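Local structure of ammonium transporter (Kuenenia stuttgartiensis, 6EU6) at residues I173-M179 with A367-F372; V185-I189 with R389-E395. The protein probably senses extracellular ammonium through its Amt-type membrane domain, which in the intact protein is linked to histidine kinase signalling. One frame throughout, in Å; residues are numbered along the deposited sequence.

How the contacts relate
Both contacts join the same two regions of the chain, at different heights in the protein. Contact 1 packs the body of helix 167-185 against helix 353-385, about 10 Å from the centre of the chain. Contact 2 takes over where these helices end, tying the loop at 185-189 to the C-terminal residues 389-395. The two centres lie about 23 Å apart and the nearest atoms about 7 Å apart, so they do not touch. One bound ZDM detergent reaches both: its alkyl tail ends about 4 Å from the side chain of F368 in contact 1, and its sugar head lies beside P187 in contact 2.

Contact 1 of 2, residues I173-M179 with A367-F372; sequences IGGWFAM and AFSWSF
With CG turned away from the carbonyl carbon (chi1 -58°), the indole of W176 reaches across to helix 353-385, where F368, its CG extended opposite the backbone N, brings the edge of its ring over the indole face. The result is a T-shaped (edge-to-face) pair, the planes at 73° and the centroid of the F368 ring 4.9 Å from that of the five-membered ring of W176. F368 CB adds a CH-pi contact over the same five-membered ring. W176 is a knob in the hole formed by A367, F368, S371 and F372: its wide indole gives F368 CD1 a face to sit over, 3.5 Å above the plane, while W176 CB packs near S371 and F372. Helices 167-185 and 353-385 belong to the helical bundle of the ammonium transporter fold, and here they cross at -47° with their local axes 8.1 Å apart. The backbones come nearest at W176 and F372, whose CA atoms are 4.9 Å apart. The small A367 leaves room for a methyl, I173 CD1 lying 3.8 Å from A367 CB. S371 OG donates a 2.7 Å hydrogen bond to I173 O, slightly tilted from the carbonyl plane. I173 O also accepts F177 N of its own helix at 3.2 Å; the helical bond is kept, and the buried hydroxyl finds an acceptor. The extended start of the M179 chain carries SD obliquely to F372, 5.1 Å from the ring centroid, a Met-aromatic contact suited to a flexible thioether. I323 and V331 of helix 322-340 touch W176, and I135 of helix 121-144 touches F177 and S371.

Contact 2 of 2, residues V185-I189 with R389-E395; sequences VGPRI and RVTPEEE. With LMT (dodecyl-beta-D-maltoside), chain E; ZDM (nonyl 4-O-alpha-D-glucopyranosyl-beta-D-glucopyranoside), chain D.
R389 reaches the main chain of V185-I189 at the C-terminal end of helix 167-185, where a positive-phi glycine, G186, leads into a loop held by an arginine-glutamate pair from the C-terminal tail, consistent with the cytoplasmic side of the Amt fold. The phi of 93° at G186 is easy for glycine and turns the chain across the guanidinium edge. NH1 of R389 donates to V185 O at 2.8 Å, and NH1 and NH2 together grip P187 O, which lies in the guanidinium plane. A bend at chi3 of R389 directs this long, many-donor side chain into the loop. E395 then locks the tight side: its OE1 takes R389 NH2 in a 2.9 Å salt bridge, and its OE2 receives I189 N at 2.7 Å in a nearly straight bond (168°). The glutamate therefore holds both the arginine and the loop, while the I189 side chain meets it from the opposite direction, I189 CD1 3.7 Å from E395 CG.

The outer side is looser. P392, exposed, meets I189 only distantly, T391 N-caps the short helix through a weak bond from E394 N, and P187 borders the ZDM sugar. Toward the LMT detergent, E394 OE1 accepts from LMT O2B, and LMT O6B donates to R389 O at 2.6 Å.

Contact 1 of 2, residues I173-M179 with A367-F372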
loop_
_atom_site.group_PDB
_atom_site.type_symbol
_atom_site.label_atom_id
_atom_site.label_comp_id
_atom_site.label_asym_id
_atom_site.label_seq_id
_atom_site.Cartn_x
_atom_site.Cartn_y
_atom_site.Cartn_z
ATOM N N ILE A 173 -1.987 -25.727 3.935
ATOM C CA ILE A 173 -1.838 -25.964 5.367
ATOM C C ILE A 173 -2.751 -25.081 6.197
ATOM O O ILE A 173 -3.460 -25.550 7.087
ATOM C CB ILE A 173 -0.361 -25.755 5.768
ATOM C CG1 ILE A 173 0.471 -26.948 5.242
ATOM C CG2 ILE A 173 -0.207 -25.609 7.290
ATOM C CD1 ILE A 173 0.344 -28.255 6.060
ATOM N N GLY A 174 -2.713 -23.771 5.947
ATOM C CA GLY A 174 -3.621 -22.874 6.626
ATOM C C GLY A 174 -5.087 -23.142 6.329
ATOM O O GLY A 174 -5.918 -23.039 7.232
ATOM N N GLY A 175 -5.404 -23.521 5.077
ATOM C CA GLY A 175 -6.779 -23.724 4.659
ATOM C C GLY A 175 -7.396 -24.992 5.326
ATOM O O GLY A 175 -8.551 -24.962 5.715
ATOM N N TRP A 176 -6.626 -26.079 5.449
ATOM C CA TRP A 176 -7.110 -27.314 6.105
ATOM C C TRP A 176 -7.267 -27.140 7.623
ATOM O O TRP A 176 -8.213 -27.662 8.240
ATOM C CB TRP A 176 -6.186 -28.521 5.776
ATOM C CG TRP A 176 -6.053 -28.819 4.319
ATOM C CD1 TRP A 176 -4.906 -29.179 3.671
ATOM C CD2 TRP A 176 -7.062 -28.736 3.303
ATOM N NE1 TRP A 176 -5.141 -29.323 2.348
ATOM C CE2 TRP A 176 -6.449 -29.108 2.085
ATOM C CE3 TRP A 176 -8.434 -28.479 3.303
ATOM C CZ2 TRP A 176 -7.127 -29.136 0.893
ATOM C CZ3 TRP A 176 -9.112 -28.538 2.108
ATOM C CH2 TRP A 176 -8.453 -28.843 0.927
ATOM N N PHE A 177 -6.390 -26.347 8.231
ATOM C CA PHE A 177 -6.572 -25.960 9.613
ATOM C C PHE A 177 -7.840 -25.150 9.798
ATOM O O PHE A 177 -8.634 -25.424 10.700
ATOM C CB PHE A 177 -5.357 -25.173 10.085
ATOM C CG PHE A 177 -5.339 -24.912 11.568
ATOM C CD1 PHE A 177 -5.249 -25.958 12.484
ATOM C CD2 PHE A 177 -5.434 -23.600 12.061
ATOM C CE1 PHE A 177 -5.262 -25.708 13.867
ATOM C CE2 PHE A 177 -5.403 -23.355 13.425
ATOM C CZ PHE A 177 -5.346 -24.420 14.335
ATOM N N ALA A 178 -8.066 -24.189 8.906
ATOM C CA ALA A 178 -9.271 -23.427 8.907
ATOM C C ALA A 178 -10.458 -24.401 8.725
ATOM O O ALA A 178 -11.506 -24.196 9.309
ATOM C CB ALA A 178 -9.275 -22.412 7.758
ATOM N N MET A 179 -10.326 -25.391 7.836
ATOM C CA MET A 179 -11.468 -26.250 7.580
ATOM C C MET A 179 -11.874 -27.058 8.851
ATOM O O MET A 179 -13.075 -27.179 9.150
ATOM C CB MET A 179 -11.181 -27.243 6.466
ATOM C CG MET A 179 -12.346 -28.175 6.229
ATOM S SD MET A 179 -12.014 -29.150 4.747
ATOM C CE MET A 179 -11.298 -30.574 5.432
ATOM N N ALA A 367 -0.090 -33.075 3.755
ATOM C CA ALA A 367 -0.483 -31.724 4.260
ATOM C C ALA A 367 -1.900 -31.723 4.823
ATOM O O ALA A 367 -2.178 -31.255 5.973
ATOM C CB ALA A 367 -0.310 -30.648 3.168
ATOM N N PHE A 368 -2.790 -32.380 4.090
ATOM C CA PHE A 368 -4.157 -32.531 4.559
ATOM C C PHE A 368 -4.186 -33.316 5.816
ATOM O O PHE A 368 -4.809 -32.913 6.780
ATOM C CB PHE A 368 -5.073 -33.142 3.455
ATOM C CG PHE A 368 -6.477 -33.291 3.879
ATOM C CD1 PHE A 368 -7.375 -32.259 3.718
ATOM C CD2 PHE A 368 -6.903 -34.452 4.534
ATOM C CE1 PHE A 368 -8.683 -32.355 4.151
ATOM C CE2 PHE A 368 -8.222 -34.551 4.963
ATOM C CZ PHE A 368 -9.117 -33.515 4.770
ATOM N N SER A 369 -3.567 -34.485 5.826
ATOM C CA SER A 369 -3.712 -35.367 6.999
ATOM C C SER A 369 -3.147 -34.723 8.242
ATOM O O SER A 369 -3.717 -34.864 9.348
ATOM C CB SER A 369 -2.993 -36.720 6.769
ATOM O OG SER A 369 -3.521 -37.362 5.599
ATOM N N TRP A 370 -1.976 -34.094 8.089
ATOM C CA TRP A 370 -1.341 -33.420 9.199
ATOM C C TRP A 370 -2.169 -32.210 9.726
ATOM O O TRP A 370 -2.455 -32.127 10.910
ATOM C CB TRP A 370 0.039 -32.983 8.728
ATOM C CG TRP A 370 0.912 -32.168 9.732
ATOM C CD1 TRP A 370 1.295 -30.817 9.607
ATOM C CD2 TRP A 370 1.575 -32.656 10.884
ATOM N NE1 TRP A 370 2.127 -30.467 10.659
ATOM C CE2 TRP A 370 2.288 -31.562 11.470
ATOM C CE3 TRP A 370 1.579 -33.888 11.549
ATOM C CZ2 TRP A 370 3.060 -31.710 12.633
ATOM C CZ3 TRP A 370 2.363 -34.023 12.715
ATOM C CH2 TRP A 370 3.079 -32.936 13.243
ATOM N N SER A 371 -2.518 -31.260 8.836
ATOM C CA SER A 371 -3.142 -30.026 9.244
ATOM C C SER A 371 -4.620 -30.188 9.556
ATOM O O SER A 371 -5.076 -29.752 10.615
ATOM C CB SER A 371 -2.845 -28.866 8.210
ATOM O OG SER A 371 -3.493 -27.695 8.653
ATOM N N PHE A 372 -5.390 -30.875 8.715
ATOM C CA PHE A 372 -6.772 -31.157 9.102
ATOM C C PHE A 372 -6.803 -32.084 10.331
ATOM O O PHE A 372 -7.554 -31.863 11.247
ATOM C CB PHE A 372 -7.498 -31.779 7.945
ATOM C CG PHE A 372 -8.931 -31.978 8.203
ATOM C CD1 PHE A 372 -9.814 -30.892 8.179
ATOM C CD2 PHE A 372 -9.425 -33.265 8.476
ATOM C CE1 PHE A 372 -11.142 -31.057 8.499
ATOM C CE2 PHE A 372 -10.763 -33.436 8.778
ATOM C CZ PHE A 372 -11.627 -32.337 8.760
#

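Contact 2 of 2, residues V185-I189 with R389-E395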
loop_
_atom_site.group_PDB
_atom_site.type_symbol
_atom_site.label_atom_id
_atom_site.label_comp_id
_atom_site.label_asym_id
_atom_site.label_seq_id
_atom_site.Cartn_x
_atom_site.Cartn_y
_atom_site.Cartn_z
ATOM N N VAL A 185 -16.428 -25.465 14.953
ATOM C CA VAL A 185 -17.258 -24.328 15.415
ATOM C C VAL A 185 -18.759 -24.509 14.995
ATOM O O VAL A 185 -19.698 -24.138 15.707
ATOM C CB VAL A 185 -16.679 -23.011 14.851
ATOM C CG1 VAL A 185 -17.651 -21.870 15.024
ATOM C CG2 VAL A 185 -15.339 -22.702 15.481
ATOM N N GLY A 186 -18.949 -25.017 13.799
ATOM C CA GLY A 186 -20.248 -25.240 13.239
ATOM C C GLY A 186 -20.682 -24.053 12.420
ATOM O O GLY A 186 -20.074 -22.985 12.481
ATOM N N PRO A 187 -21.775 -24.209 11.691
ATOM C CA PRO A 187 -22.234 -23.098 10.837
ATOM C C PRO A 187 -22.818 -21.926 11.559
ATOM O O PRO A 187 -23.206 -21.987 12.733
ATOM C CB PRO A 187 -23.334 -23.736 9.950
ATOM C CG PRO A 187 -23.317 -25.220 10.298
ATOM C CD PRO A 187 -22.682 -25.360 11.647
ATOM N N ARG A 188 -22.869 -20.816 10.861
ATOM C CA ARG A 188 -23.539 -19.670 11.430
ATOM C C ARG A 188 -25.032 -20.062 11.620
ATOM O O ARG A 188 -25.616 -20.809 10.811
ATOM C CB ARG A 188 -23.376 -18.442 10.502
ATOM C CG ARG A 188 -21.945 -17.882 10.440
ATOM C CD ARG A 188 -21.794 -16.791 9.410
ATOM N NE ARG A 188 -21.759 -17.425 8.077
ATOM C CZ ARG A 188 -21.582 -16.776 6.927
ATOM N NH1 ARG A 188 -21.321 -15.463 6.896
ATOM N NH2 ARG A 188 -21.538 -17.469 5.840
ATOM N N ILE A 189 -25.626 -19.559 12.678
ATOM C CA ILE A 189 -27.016 -19.826 12.959
ATOM C C ILE A 189 -27.980 -19.694 11.803
ATOM O O ILE A 189 -28.822 -20.563 11.598
ATOM C CB ILE A 189 -27.599 -19.001 14.133
ATOM C CG1 ILE A 189 -27.579 -17.527 13.802
ATOM C CG2 ILE A 189 -26.913 -19.399 15.422
ATOM C CD1 ILE A 189 -27.837 -16.601 14.957
ATOM N N ARG A 389 -17.922 -21.637 20.145
ATOM C CA ARG A 389 -18.800 -20.592 19.646
ATOM C C ARG A 389 -19.236 -19.606 20.688
ATOM O O ARG A 389 -19.248 -19.895 21.881
ATOM C CB ARG A 389 -20.093 -21.077 19.092
ATOM C CG ARG A 389 -20.088 -22.252 18.271
ATOM C CD ARG A 389 -21.522 -22.657 18.027
ATOM N NE ARG A 389 -22.319 -21.721 17.228
ATOM C CZ ARG A 389 -22.590 -21.814 15.926
ATOM N NH1 ARG A 389 -22.060 -22.760 15.141
ATOM N NH2 ARG A 389 -23.400 -20.942 15.388
ATOM N N VAL A 390 -19.670 -18.452 20.216
ATOM C CA VAL A 390 -20.376 -17.506 21.062
ATOM C C VAL A 390 -21.845 -17.960 21.203
ATOM O O VAL A 390 -22.324 -18.842 20.466
ATOM C CB VAL A 390 -20.294 -16.048 20.542
ATOM C CG1 VAL A 390 -18.874 -15.633 20.321
ATOM C CG2 VAL A 390 -21.134 -15.825 19.251
ATOM N N THR A 391 -22.580 -17.349 22.136
ATOM C CA THR A 391 -23.995 -17.730 22.336
ATOM C C THR A 391 -24.806 -17.253 21.147
ATOM O O THR A 391 -24.421 -16.309 20.433
ATOM C CB THR A 391 -24.586 -17.154 23.639
ATOM O OG1 THR A 391 -24.651 -15.714 23.547
ATOM C CG2 THR A 391 -23.692 -17.534 24.826
ATOM N N PRO A 392 -25.943 -17.904 20.900
ATOM C CA PRO A 392 -26.738 -17.481 19.775
ATOM C C PRO A 392 -27.172 -16.018 19.870
ATOM O O PRO A 392 -27.307 -15.342 18.824
ATOM C CB PRO A 392 -27.950 -18.411 19.866
ATOM C CG PRO A 392 -27.415 -19.648 20.466
ATOM C CD PRO A 392 -26.548 -19.067 21.562
ATOM N N GLU A 393 -27.348 -15.510 21.095
ATOM C CA GLU A 393 -27.842 -14.137 21.278
ATOM C C GLU A 393 -26.746 -13.167 20.770
ATOM O O GLU A 393 -26.964 -12.249 20.007
ATOM C CB GLU A 393 -28.204 -13.850 22.778
ATOM C CG GLU A 393 -28.981 -14.954 23.516
ATOM C CD GLU A 393 -28.098 -16.039 24.199
ATOM O OE1 GLU A 393 -27.322 -15.726 25.152
ATOM O OE2 GLU A 393 -28.202 -17.227 23.790
ATOM N N GLU A 394 -25.528 -13.417 21.213
ATOM C CA GLU A 394 -24.370 -12.689 20.760
ATOM C C GLU A 394 -24.148 -12.772 19.238
ATOM O O GLU A 394 -23.905 -11.774 18.500
ATOM C CB GLU A 394 -23.240 -13.236 21.569
ATOM C CG GLU A 394 -21.941 -12.673 21.234
ATOM C CD GLU A 394 -21.001 -12.887 22.363
ATOM O OE1 GLU A 394 -21.279 -13.786 23.282
ATOM O OE2 GLU A 394 -20.028 -12.072 22.263
ATOM N N GLU A 395 -24.376 -13.965 18.727
ATOM C CA GLU A 395 -24.286 -14.155 17.315
ATOM C C GLU A 395 -25.292 -13.323 16.533
ATOM O O GLU A 395 -24.943 -12.726 15.531
ATOM C CB GLU A 395 -24.344 -15.633 17.047
ATOM C CG GLU A 395 -24.214 -15.964 15.596
ATOM C CD GLU A 395 -24.186 -17.457 15.314
ATOM O OE1 GLU A 395 -24.202 -18.303 16.258
ATOM O OE2 GLU A 395 -24.139 -17.753 14.097
HETATM C C1B LMT E . -17.299 -16.119 23.852
HETATM C C2B LMT E . -18.692 -15.490 24.185
HETATM C C3B LMT E . -19.223 -16.054 25.497
HETATM C C4B LMT E . -19.307 -17.538 25.285
HETATM C C5B LMT E . -17.948 -18.142 25.051
HETATM C C6B LMT E . -18.095 -19.671 24.975
HETATM O O1B LMT E . -16.360 -15.767 24.861
HETATM O O2B LMT E . -18.621 -14.069 24.357
HETATM O O3B LMT E . -20.535 -15.611 25.868
HETATM O "O4'" LMT E . -19.912 -18.154 26.429
HETATM O O5B LMT E . -17.365 -17.546 23.858
HETATM O O6B LMT E . -19.398 -20.123 24.459
HETATM C "C1'" LMT E . -12.888 -13.675 25.533
HETATM C "C2'" LMT E . -13.931 -13.118 24.642
HETATM C "C3'" LMT E . -15.223 -13.774 24.826
HETATM C "C4'" LMT E . -15.112 -15.194 24.499
HETATM C "C5'" LMT E . -13.927 -15.796 25.292
HETATM C "C6'" LMT E . -13.681 -17.224 24.854
HETATM O "O1'" LMT E . -11.678 -12.975 25.340
HETATM O "O2'" LMT E . -14.171 -11.779 24.974
HETATM O "O3'" LMT E . -16.219 -13.249 23.969
HETATM O "O5'" LMT E . -12.733 -15.037 25.175
HETATM O "O6'" LMT E . -13.623 -17.430 23.429
HETATM C C1 LMT E . -10.615 -13.465 26.200
HETATM C C2 LMT E . -9.387 -12.548 26.097
HETATM C C3 LMT E . -8.145 -13.098 26.792
HETATM C C4 LMT E . -6.924 -12.151 26.681
HETATM C C5 LMT E . -5.792 -12.702 25.805
HETATM C C6 LMT E . -4.360 -12.533 26.308
HETATM C C7 LMT E . -3.370 -12.719 25.140
HETATM C C8 LMT E . -2.278 -13.758 25.373
HETATM C C9 LMT E . -1.300 -13.946 24.182
HETATM C C10 LMT E . 0.023 -14.708 24.555
HETATM C C11 LMT E . 0.610 -15.746 23.539
HETATM C C12 LMT E . 1.943 -15.416 22.837
HETATM C C1 ZDM D . -22.120 -32.580 7.816
HETATM O O1 ZDM D . -26.507 -29.085 9.461
HETATM C C2 ZDM D . -23.598 -32.134 7.752
HETATM O O2 ZDM D . -29.096 -28.458 6.867
HETATM C C3 ZDM D . -24.061 -30.847 8.499
HETATM O O3 ZDM D . -27.130 -32.598 8.206
HETATM C C4 ZDM D . -22.891 -30.092 9.149
HETATM O O4 ZDM D . -28.634 -31.059 6.434
HETATM C C5 ZDM D . -27.514 -31.290 8.656
HETATM O O5 ZDM D . -22.019 -31.044 9.725
HETATM C C6 ZDM D . -21.239 -31.921 8.921
HETATM O O6 ZDM D . -27.068 -26.466 10.165
HETATM C C7 ZDM D . -27.865 -30.416 7.458
HETATM O O7 ZDM D . -25.084 -31.128 9.480
HETATM C C8 ZDM D . -28.542 -29.172 7.984
HETATM C C9 ZDM D . -27.487 -28.336 8.733
HETATM C C10 ZDM D . -26.349 -30.512 9.234
HETATM C C11 ZDM D . -28.088 -27.397 9.772
HETATM O O16 ZDM D . -19.994 -31.211 8.703
HETATM C C18 ZDM D . -19.056 -31.449 7.653
HETATM C C19 ZDM D . -18.499 -32.857 7.633
HETATM C C22 ZDM D . -17.014 -32.899 7.308
HETATM C C25 ZDM D . -16.715 -33.532 5.965
HETATM C C28 ZDM D . -15.254 -33.371 5.520
HETATM C C31 ZDM D . -14.356 -34.505 5.985
HETATM C C34 ZDM D . -13.153 -34.695 5.088
HETATM O O49 ZDM D . -21.616 -32.597 6.466
HETATM O O55 ZDM D . -24.311 -33.258 8.234
HETATM C C57 ZDM D . -23.339 -29.164 10.288
HETATM O O61 ZDM D . -24.168 -28.136 9.745
#